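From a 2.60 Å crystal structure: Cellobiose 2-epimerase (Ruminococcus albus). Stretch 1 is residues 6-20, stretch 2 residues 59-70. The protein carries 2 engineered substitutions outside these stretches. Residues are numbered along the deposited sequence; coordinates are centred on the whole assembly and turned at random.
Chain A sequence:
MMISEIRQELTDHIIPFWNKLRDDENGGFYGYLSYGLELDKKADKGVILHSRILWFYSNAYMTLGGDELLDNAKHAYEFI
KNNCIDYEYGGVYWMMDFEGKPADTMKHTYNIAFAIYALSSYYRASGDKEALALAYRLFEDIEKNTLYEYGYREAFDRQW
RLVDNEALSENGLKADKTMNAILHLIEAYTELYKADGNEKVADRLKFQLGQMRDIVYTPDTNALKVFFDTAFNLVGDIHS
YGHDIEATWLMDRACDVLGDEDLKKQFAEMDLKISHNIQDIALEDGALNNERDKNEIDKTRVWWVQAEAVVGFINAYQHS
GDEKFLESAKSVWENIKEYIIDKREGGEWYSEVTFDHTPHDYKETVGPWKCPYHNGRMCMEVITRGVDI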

# COMPACT_ATOMS: atom_id res chain seq x y z
N ILE A 6 -12.26 13.36 -8.92
CA ILE A 6 -11.56 12.54 -7.95
C ILE A 6 -11.51 13.23 -6.59
O ILE A 6 -11.71 12.59 -5.56
CB ILE A 6 -10.17 12.13 -8.47
CG1 ILE A 6 -10.31 10.96 -9.44
CG2 ILE A 6 -9.25 11.77 -7.33
CD1 ILE A 6 -9.09 10.71 -10.28
N ARG A 7 -11.28 14.54 -6.61
CA ARG A 7 -11.24 15.33 -5.38
C ARG A 7 -12.58 15.22 -4.66
O ARG A 7 -12.64 15.18 -3.42
CB ARG A 7 -10.89 16.79 -5.68
CG ARG A 7 -10.61 17.64 -4.45
CD ARG A 7 -10.28 19.09 -4.81
NE ARG A 7 -8.99 19.57 -4.27
CZ ARG A 7 -8.83 20.03 -3.03
NH1 ARG A 7 -9.87 20.05 -2.19
NH2 ARG A 7 -7.63 20.46 -2.62
N GLN A 8 -13.65 15.16 -5.45
CA GLN A 8 -15.00 15.02 -4.92
C GLN A 8 -15.23 13.64 -4.29
O GLN A 8 -15.86 13.51 -3.22
CB GLN A 8 -16.01 15.22 -6.04
CG GLN A 8 -16.75 16.52 -5.96
CD GLN A 8 -18.23 16.34 -6.21
OE1 GLN A 8 -18.85 15.44 -5.66
NE2 GLN A 8 -18.80 17.20 -7.06
N GLU A 9 -14.73 12.62 -4.98
CA GLU A 9 -14.82 11.25 -4.50
C GLU A 9 -14.10 11.12 -3.15
O GLU A 9 -14.59 10.47 -2.22
CB GLU A 9 -14.27 10.27 -5.54
CG GLU A 9 -14.29 8.82 -5.08
CD GLU A 9 -15.68 8.34 -4.73
OE1 GLU A 9 -15.81 7.39 -3.92
OE2 GLU A 9 -16.65 8.91 -5.27
N LEU A 10 -12.94 11.75 -3.05
CA LEU A 10 -12.21 11.77 -1.79
C LEU A 10 -12.99 12.52 -0.69
O LEU A 10 -13.23 11.95 0.38
CB LEU A 10 -10.82 12.38 -1.98
CG LEU A 10 -9.72 12.19 -0.92
CD1 LEU A 10 -9.13 13.54 -0.57
CD2 LEU A 10 -10.16 11.44 0.33
N THR A 11 -13.38 13.76 -0.97
CA THR A 11 -13.99 14.61 0.07
C THR A 11 -15.45 14.32 0.41
O THR A 11 -15.88 14.54 1.55
CB THR A 11 -13.85 16.11 -0.23
OG1 THR A 11 -14.67 16.46 -1.35
CG2 THR A 11 -12.38 16.47 -0.49
N ASP A 12 -16.24 13.87 -0.57
CA ASP A 12 -17.68 13.69 -0.32
C ASP A 12 -18.09 12.25 -0.12
O ASP A 12 -19.16 11.98 0.42
CB ASP A 12 -18.54 14.33 -1.42
CG ASP A 12 -18.26 15.82 -1.58
OD1 ASP A 12 -17.98 16.49 -0.56
OD2 ASP A 12 -18.32 16.31 -2.73
N HIS A 13 -17.24 11.32 -0.56
CA HIS A 13 -17.58 9.90 -0.45
C HIS A 13 -16.67 9.12 0.50
O HIS A 13 -17.14 8.55 1.49
CB HIS A 13 -17.63 9.23 -1.84
CG HIS A 13 -18.33 7.91 -1.84
ND1 HIS A 13 -17.90 6.83 -2.58
CD2 HIS A 13 -19.44 7.49 -1.17
CE1 HIS A 13 -18.71 5.80 -2.37
NE2 HIS A 13 -19.65 6.18 -1.52
N ILE A 14 -15.38 9.12 0.21
CA ILE A 14 -14.42 8.31 0.97
C ILE A 14 -14.24 8.77 2.42
O ILE A 14 -14.42 7.98 3.35
CB ILE A 14 -13.05 8.26 0.25
CG1 ILE A 14 -13.18 7.51 -1.07
CG2 ILE A 14 -12.01 7.61 1.12
CD1 ILE A 14 -11.91 7.54 -1.93
N ILE A 15 -13.90 10.04 2.62
CA ILE A 15 -13.65 10.53 3.97
C ILE A 15 -14.88 10.39 4.89
O ILE A 15 -14.79 9.84 5.99
CB ILE A 15 -13.13 11.98 3.96
CG1 ILE A 15 -11.64 11.99 3.59
CG2 ILE A 15 -13.37 12.64 5.32
CD1 ILE A 15 -11.17 13.28 2.99
N PRO A 16 -16.05 10.86 4.42
CA PRO A 16 -17.26 10.68 5.23
C PRO A 16 -17.49 9.21 5.60
O PRO A 16 -17.87 8.93 6.74
CB PRO A 16 -18.37 11.19 4.30
CG PRO A 16 -17.69 12.14 3.39
CD PRO A 16 -16.32 11.58 3.16
N PHE A 17 -17.27 8.29 4.66
CA PHE A 17 -17.43 6.87 4.95
C PHE A 17 -16.50 6.42 6.08
O PHE A 17 -16.93 5.84 7.08
CB PHE A 17 -17.18 6.02 3.70
CG PHE A 17 -17.11 4.53 3.98
CD1 PHE A 17 -18.26 3.76 3.97
CD2 PHE A 17 -15.89 3.91 4.26
CE1 PHE A 17 -18.22 2.41 4.24
CE2 PHE A 17 -15.84 2.57 4.53
CZ PHE A 17 -17.01 1.81 4.52
N TRP A 18 -15.21 6.68 5.93
CA TRP A 18 -14.28 6.23 6.95
C TRP A 18 -14.51 6.91 8.29
O TRP A 18 -14.47 6.25 9.33
CB TRP A 18 -12.84 6.31 6.45
CG TRP A 18 -12.58 5.21 5.50
CD1 TRP A 18 -12.68 5.27 4.14
CD2 TRP A 18 -12.26 3.86 5.83
NE1 TRP A 18 -12.41 4.04 3.60
CE2 TRP A 18 -12.14 3.15 4.61
CE3 TRP A 18 -12.02 3.18 7.03
CZ2 TRP A 18 -11.81 1.78 4.57
CZ3 TRP A 18 -11.70 1.82 6.99
CH2 TRP A 18 -11.60 1.14 5.76
N ASN A 19 -14.79 8.21 8.27
CA ASN A 19 -15.11 8.94 9.50
C ASN A 19 -16.12 8.20 10.38
O ASN A 19 -16.02 8.22 11.60
CB ASN A 19 -15.61 10.35 9.20
CG ASN A 19 -14.50 11.27 8.70
OD1 ASN A 19 -13.31 10.94 8.79
ND2 ASN A 19 -14.89 12.43 8.18
N LYS A 20 -17.09 7.53 9.75
CA LYS A 20 -18.14 6.83 10.49
C LYS A 20 -17.65 5.56 11.14
O LYS A 20 -18.36 4.94 11.92
CB LYS A 20 -19.33 6.51 9.59
CG LYS A 20 -19.93 7.73 8.89
CD LYS A 20 -21.19 7.36 8.09
CE LYS A 20 -21.58 8.50 7.13
NZ LYS A 20 -21.71 9.83 7.81
N ASN A 59 -2.33 12.00 5.76
CA ASN A 59 -2.12 12.57 4.43
C ASN A 59 -3.28 13.38 3.88
O ASN A 59 -3.09 14.32 3.09
CB ASN A 59 -1.71 11.50 3.42
CG ASN A 59 -0.24 11.19 3.50
OD1 ASN A 59 0.56 11.72 2.71
ND2 ASN A 59 0.14 10.36 4.47
N ALA A 60 -4.49 13.01 4.30
CA ALA A 60 -5.69 13.75 3.90
C ALA A 60 -5.63 15.12 4.57
O ALA A 60 -6.00 16.14 3.97
CB ALA A 60 -6.94 13.00 4.33
N TYR A 61 -5.16 15.13 5.80
CA TYR A 61 -5.03 16.39 6.50
C TYR A 61 -3.99 17.29 5.82
O TYR A 61 -4.23 18.49 5.60
CB TYR A 61 -4.69 16.15 7.97
CG TYR A 61 -4.32 17.41 8.70
CD1 TYR A 61 -5.28 18.36 9.02
CD2 TYR A 61 -3.00 17.65 9.08
CE1 TYR A 61 -4.95 19.52 9.68
CE2 TYR A 61 -2.65 18.80 9.75
CZ TYR A 61 -3.63 19.73 10.05
OH TYR A 61 -3.29 20.89 10.72
N MET A 62 -2.85 16.72 5.45
CA MET A 62 -1.81 17.49 4.77
C MET A 62 -2.23 17.95 3.37
O MET A 62 -1.56 18.77 2.76
CB MET A 62 -0.50 16.70 4.70
CG MET A 62 0.24 16.54 6.03
SD MET A 62 1.92 15.85 5.84
CE MET A 62 1.59 14.13 5.43
N THR A 63 -3.33 17.42 2.85
CA THR A 63 -3.70 17.73 1.47
C THR A 63 -4.86 18.72 1.40
O THR A 63 -4.88 19.64 0.58
CB THR A 63 -4.02 16.44 0.69
OG1 THR A 63 -2.87 15.60 0.69
CG2 THR A 63 -4.43 16.74 -0.75
N LEU A 64 -5.81 18.54 2.31
CA LEU A 64 -7.05 19.30 2.28
C LEU A 64 -7.16 20.23 3.49
O LEU A 64 -7.91 21.21 3.46
CB LEU A 64 -8.22 18.32 2.28
CG LEU A 64 -8.10 17.17 1.29
CD1 LEU A 64 -9.22 16.21 1.51
CD2 LEU A 64 -8.09 17.68 -0.14
N GLY A 65 -6.42 19.91 4.54
CA GLY A 65 -6.58 20.59 5.81
C GLY A 65 -7.87 20.14 6.46
O GLY A 65 -8.61 19.32 5.90
N GLY A 66 -8.16 20.66 7.65
CA GLY A 66 -9.36 20.30 8.36
C GLY A 66 -9.02 19.55 9.63
O GLY A 66 -8.74 18.36 9.60
N ASP A 67 -9.03 20.27 10.74
CA ASP A 67 -8.72 19.68 12.04
C ASP A 67 -9.33 18.29 12.25
O ASP A 67 -8.72 17.44 12.89
CB ASP A 67 -9.18 20.61 13.17
CG ASP A 67 -8.28 21.83 13.31
OD1 ASP A 67 -7.22 21.87 12.64
OD2 ASP A 67 -8.63 22.72 14.11
N GLU A 68 -10.54 18.09 11.74
CA GLU A 68 -11.20 16.80 11.89
C GLU A 68 -10.30 15.67 11.40
O GLU A 68 -10.18 14.63 12.05
CB GLU A 68 -12.53 16.79 11.12
CG GLU A 68 -13.67 16.09 11.86
CD GLU A 68 -15.07 16.48 11.34
OE1 GLU A 68 -15.77 15.61 10.74
OE2 GLU A 68 -15.46 17.66 11.55
N LEU A 69 -9.65 15.88 10.26
CA LEU A 69 -8.81 14.84 9.68
C LEU A 69 -7.62 14.50 10.58
O LEU A 69 -7.31 13.31 10.79
CB LEU A 69 -8.33 15.23 8.28
CG LEU A 69 -9.49 15.52 7.31
CD1 LEU A 69 -8.97 16.10 6.01
CD2 LEU A 69 -10.37 14.28 7.08
N LEU A 70 -6.97 15.53 11.12
CA LEU A 70 -5.86 15.32 12.04
C LEU A 70 -6.31 14.70 13.35
O LEU A 70 -5.58 13.94 13.96
CB LEU A 70 -5.09 16.60 12.32
CG LEU A 70 -3.78 16.39 13.10
CD1 LEU A 70 -2.74 15.65 12.27
CD2 LEU A 70 -3.20 17.71 13.59

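The contact between the two stretches is small, burying 320 Å² in all, and is held by side-chain packing; no hydrogen bond crosses it. Leu64, at the end of helix 59-64, covers the most surface. Its CA-to-CB bond points toward helix 6-19, and the side chain fits as a knob into a hole formed by Arg7, Leu10, Thr11 and Ile15. Leu64 CD1 makes the shortest contact, 3.4 Å from Leu10 CD1, and lies 3.7 Å from Thr11 CG2 and 3.8 Å from Ile15 CD1. Leu64 CD2 packs over one face of the Arg7 guanidinium, 3.6 Å from Arg7 NH1; the flat face of a guanidinium can take an apolar neighbour.

Ile15 is the second centre and joins both helical segments of stretch 2. Its CD1 meets Leu64 and, more loosely, Ala60 CB at 4.4 Å, and Ile15 CG2 lies 3.8 Å from Leu69 CD2. The CA-to-CB bond of Leu69 runs sideways to stretch 1, but the end of its side chain comes nearer and completes this apolar patch beyond the Gly65-Gly66 turn. Gly65 has positive phi, which favours glycine and lets the chain leave the helix directly after Leu64. Near the C-terminal end of stretch 1, Asn19 ND2 and Glu68 OE1 remain 4.2 Å apart, a loose polar approach.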